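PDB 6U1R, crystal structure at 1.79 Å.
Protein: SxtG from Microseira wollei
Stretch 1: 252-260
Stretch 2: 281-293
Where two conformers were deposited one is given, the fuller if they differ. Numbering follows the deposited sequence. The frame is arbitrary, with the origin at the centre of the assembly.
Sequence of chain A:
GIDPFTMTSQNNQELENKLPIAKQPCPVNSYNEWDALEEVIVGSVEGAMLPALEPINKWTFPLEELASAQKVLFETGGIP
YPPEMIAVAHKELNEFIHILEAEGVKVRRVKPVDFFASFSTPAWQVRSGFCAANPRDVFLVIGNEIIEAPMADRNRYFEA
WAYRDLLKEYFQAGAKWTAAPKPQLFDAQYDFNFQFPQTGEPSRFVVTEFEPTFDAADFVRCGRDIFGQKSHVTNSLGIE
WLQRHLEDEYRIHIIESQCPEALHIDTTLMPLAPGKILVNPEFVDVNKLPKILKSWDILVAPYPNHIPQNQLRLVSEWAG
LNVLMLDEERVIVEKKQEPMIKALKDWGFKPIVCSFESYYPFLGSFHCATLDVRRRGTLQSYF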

# COMPACT_ATOMS: atom_id res chain seq x y z
N ILE A 252 -10.31 -15.05 9.42
CA ILE A 252 -9.46 -15.77 8.47
C ILE A 252 -8.99 -17.08 9.09
O ILE A 252 -8.40 -17.09 10.18
CB ILE A 252 -8.26 -14.92 8.05
CG1 ILE A 252 -8.75 -13.56 7.54
CG2 ILE A 252 -7.42 -15.69 7.00
CD1 ILE A 252 -7.68 -12.73 6.89
N HIS A 253 -9.22 -18.18 8.37
CA HIS A 253 -8.87 -19.53 8.80
C HIS A 253 -7.75 -20.03 7.91
O HIS A 253 -7.83 -19.88 6.69
CB HIS A 253 -10.07 -20.46 8.68
CG HIS A 253 -11.29 -19.94 9.37
ND1 HIS A 253 -11.57 -20.23 10.69
CD2 HIS A 253 -12.28 -19.13 8.93
CE1 HIS A 253 -12.70 -19.62 11.03
NE2 HIS A 253 -13.15 -18.95 9.98
N ILE A 254 -6.72 -20.61 8.50
CA ILE A 254 -5.53 -21.01 7.75
C ILE A 254 -5.53 -22.53 7.63
O ILE A 254 -5.58 -23.23 8.64
CB ILE A 254 -4.25 -20.50 8.43
CG1 ILE A 254 -4.27 -18.96 8.46
CG2 ILE A 254 -3.00 -21.01 7.71
CD1 ILE A 254 -4.44 -18.28 7.05
N ILE A 255 -5.48 -23.03 6.39
CA ILE A 255 -5.36 -24.47 6.15
C ILE A 255 -3.89 -24.83 5.97
O ILE A 255 -3.06 -23.98 5.65
CB ILE A 255 -6.18 -24.94 4.93
CG1 ILE A 255 -5.54 -24.44 3.63
CG2 ILE A 255 -7.63 -24.50 5.04
CD1 ILE A 255 -5.90 -25.25 2.43
N GLU A 256 -3.59 -26.12 6.13
CA GLU A 256 -2.26 -26.67 5.85
C GLU A 256 -2.29 -27.37 4.50
O GLU A 256 -3.07 -28.30 4.31
CB GLU A 256 -1.85 -27.65 6.95
CG GLU A 256 -1.92 -27.07 8.36
CD GLU A 256 -0.88 -25.99 8.61
OE1 GLU A 256 0.25 -26.13 8.09
OE2 GLU A 256 -1.18 -25.01 9.33
N SER A 257 -1.46 -26.91 3.56
CA SER A 257 -1.30 -27.60 2.28
C SER A 257 -0.20 -28.64 2.39
O SER A 257 0.84 -28.40 3.02
CB SER A 257 -0.96 -26.63 1.15
OG SER A 257 -0.79 -27.33 -0.08
N GLN A 258 -0.42 -29.79 1.77
CA GLN A 258 0.60 -30.81 1.58
C GLN A 258 1.38 -30.64 0.28
O GLN A 258 2.23 -31.48 -0.02
CB GLN A 258 -0.06 -32.20 1.61
CG GLN A 258 -0.70 -32.53 2.97
CD GLN A 258 -1.58 -33.78 2.92
OE1 GLN A 258 -2.17 -34.12 1.88
NE2 GLN A 258 -1.68 -34.47 4.04
N CYS A 259 1.11 -29.59 -0.50
CA CYS A 259 1.83 -29.37 -1.76
C CYS A 259 3.16 -28.69 -1.46
O CYS A 259 3.16 -27.56 -0.97
CB CYS A 259 1.03 -28.48 -2.70
SG CYS A 259 1.93 -28.07 -4.24
N PRO A 260 4.30 -29.33 -1.72
CA PRO A 260 5.59 -28.68 -1.41
C PRO A 260 5.87 -27.45 -2.25
O PRO A 260 6.71 -26.63 -1.85
CB PRO A 260 6.63 -29.79 -1.71
CG PRO A 260 5.85 -31.07 -1.70
CD PRO A 260 4.49 -30.71 -2.22
N PRO A 281 -7.60 -33.80 -3.44
CA PRO A 281 -7.32 -34.95 -2.57
C PRO A 281 -5.84 -35.18 -2.30
O PRO A 281 -5.51 -35.89 -1.34
CB PRO A 281 -7.93 -36.13 -3.35
CG PRO A 281 -7.81 -35.75 -4.75
CD PRO A 281 -8.03 -34.22 -4.78
N GLU A 282 -4.95 -34.63 -3.11
CA GLU A 282 -3.52 -34.78 -2.88
C GLU A 282 -2.94 -33.67 -2.00
O GLU A 282 -1.99 -33.92 -1.25
CB GLU A 282 -2.79 -34.81 -4.23
CG GLU A 282 -3.01 -36.11 -5.02
CD GLU A 282 -2.33 -37.30 -4.36
OE1 GLU A 282 -1.17 -37.14 -3.93
OE2 GLU A 282 -2.95 -38.38 -4.27
N PHE A 283 -3.49 -32.46 -2.08
CA PHE A 283 -2.96 -31.34 -1.30
C PHE A 283 -3.62 -31.16 0.07
O PHE A 283 -3.07 -30.43 0.90
CB PHE A 283 -3.10 -30.03 -2.07
CG PHE A 283 -2.35 -29.97 -3.40
CD1 PHE A 283 -1.46 -30.97 -3.79
CD2 PHE A 283 -2.55 -28.90 -4.25
CE1 PHE A 283 -0.80 -30.90 -5.01
CE2 PHE A 283 -1.90 -28.81 -5.47
CZ PHE A 283 -1.02 -29.81 -5.85
N VAL A 284 -4.77 -31.77 0.32
CA VAL A 284 -5.53 -31.55 1.55
C VAL A 284 -5.75 -32.88 2.25
O VAL A 284 -6.24 -33.84 1.64
CB VAL A 284 -6.88 -30.87 1.25
CG1 VAL A 284 -7.77 -30.86 2.47
CG2 VAL A 284 -6.66 -29.44 0.75
N ASP A 285 -5.41 -32.94 3.55
CA ASP A 285 -5.88 -33.99 4.44
C ASP A 285 -7.21 -33.53 5.03
O ASP A 285 -7.23 -32.63 5.87
CB ASP A 285 -4.86 -34.28 5.53
CG ASP A 285 -5.30 -35.41 6.48
OD1 ASP A 285 -6.48 -35.80 6.46
OD2 ASP A 285 -4.45 -35.91 7.25
N VAL A 286 -8.32 -34.12 4.57
CA VAL A 286 -9.64 -33.63 4.97
C VAL A 286 -9.84 -33.74 6.47
O VAL A 286 -10.67 -33.01 7.04
CB VAL A 286 -10.76 -34.38 4.24
CG1 VAL A 286 -10.65 -34.17 2.74
CG2 VAL A 286 -10.71 -35.87 4.58
N ASN A 287 -9.10 -34.63 7.14
CA ASN A 287 -9.28 -34.83 8.57
C ASN A 287 -8.57 -33.77 9.40
O ASN A 287 -8.82 -33.69 10.61
CB ASN A 287 -8.78 -36.22 8.96
CG ASN A 287 -9.60 -37.33 8.34
OD1 ASN A 287 -9.07 -38.24 7.71
ND2 ASN A 287 -10.92 -37.25 8.51
N LYS A 288 -7.72 -32.94 8.79
CA LYS A 288 -7.04 -31.87 9.50
C LYS A 288 -7.56 -30.49 9.09
O LYS A 288 -6.97 -29.47 9.46
CB LYS A 288 -5.53 -31.98 9.28
CG LYS A 288 -4.99 -33.35 9.69
CD LYS A 288 -3.46 -33.38 9.77
CE LYS A 288 -2.95 -34.70 10.34
NZ LYS A 288 -1.47 -34.82 10.21
N LEU A 289 -8.65 -30.44 8.33
CA LEU A 289 -9.21 -29.16 7.90
C LEU A 289 -9.80 -28.42 9.10
O LEU A 289 -10.25 -29.04 10.06
CB LEU A 289 -10.30 -29.38 6.87
CG LEU A 289 -9.87 -29.68 5.43
CD1 LEU A 289 -11.09 -30.08 4.60
CD2 LEU A 289 -9.15 -28.48 4.82
N PRO A 290 -9.84 -27.08 9.05
CA PRO A 290 -10.47 -26.32 10.13
C PRO A 290 -11.84 -26.88 10.47
O PRO A 290 -12.60 -27.28 9.59
CB PRO A 290 -10.56 -24.91 9.57
CG PRO A 290 -9.42 -24.83 8.59
CD PRO A 290 -9.33 -26.21 7.98
N LYS A 291 -12.17 -26.92 11.77
CA LYS A 291 -13.39 -27.59 12.19
C LYS A 291 -14.65 -26.86 11.71
O LYS A 291 -15.70 -27.49 11.58
CB LYS A 291 -13.41 -27.72 13.71
CG LYS A 291 -12.19 -28.46 14.25
CD LYS A 291 -12.56 -29.41 15.38
CE LYS A 291 -11.41 -30.35 15.71
NZ LYS A 291 -11.81 -31.38 16.72
N ILE A 292 -14.55 -25.56 11.43
CA ILE A 292 -15.71 -24.81 10.95
C ILE A 292 -16.30 -25.44 9.70
O ILE A 292 -17.51 -25.37 9.45
CB ILE A 292 -15.30 -23.34 10.73
CG1 ILE A 292 -16.50 -22.48 10.32
CG2 ILE A 292 -14.16 -23.26 9.68
CD1 ILE A 292 -16.14 -21.01 10.04
N LEU A 293 -15.46 -26.10 8.90
CA LEU A 293 -15.96 -26.71 7.67
C LEU A 293 -16.84 -27.93 7.91
O LEU A 293 -17.43 -28.43 6.95
CB LEU A 293 -14.77 -27.07 6.78
CG LEU A 293 -14.11 -25.84 6.15
CD1 LEU A 293 -12.70 -26.16 5.68
CD2 LEU A 293 -14.93 -25.37 4.99
O HOH W 1 -5.88 -27.62 6.97
O HOH W 2 -3.60 -30.88 4.82

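From Phe283 to Ile292, stretch 2 runs antiparallel to stretch 1: the CA atoms of Phe283 and Gln258 lie 4.6 Å apart, those of Leu289 and Ile255 6.3 Å. The closer end carries a direct backbone hydrogen bond, from Gln258 N to Phe283 O, 2.9 Å long and nearly linear at 173°. The Phe283 side chain then receives Cys259 on a ring face. Cys259 CB sits 3.6 Å from the Phe283 ring centroid, 8° off the normal, and Cys259 SG 4.1 Å from it at 22°, so both a CH-pi and a sulfur-aromatic contact form. Cys259 is steadied within its own stretch, its N donating to Ser257 OG at 3.0 Å.

Beyond Phe283 the chains separate and water fills the gap. One water accepts from Asp285 N (3.0 Å) and donates to Glu256 O (2.7 Å); a second accepts from Glu256 N (2.9 Å) and donates to Lys288 O (3.3 Å). Both backbone polar groups of Glu256 are thereby satisfied.

Contact then turns apolar. Ile255 CG2 lies 4.3 Å from Leu289 CD2 and 3.8 Å from Pro290 CD. These are carbon-to-carbon van der Waals contacts, which help keep the hydrocarbon surface of the buried Ile255 side chain away from solvent. Finally, Ile292 CG2 stands over a face of the His253 ring, 4.2 Å from its centroid and 13° off the normal, a CH-pi geometry.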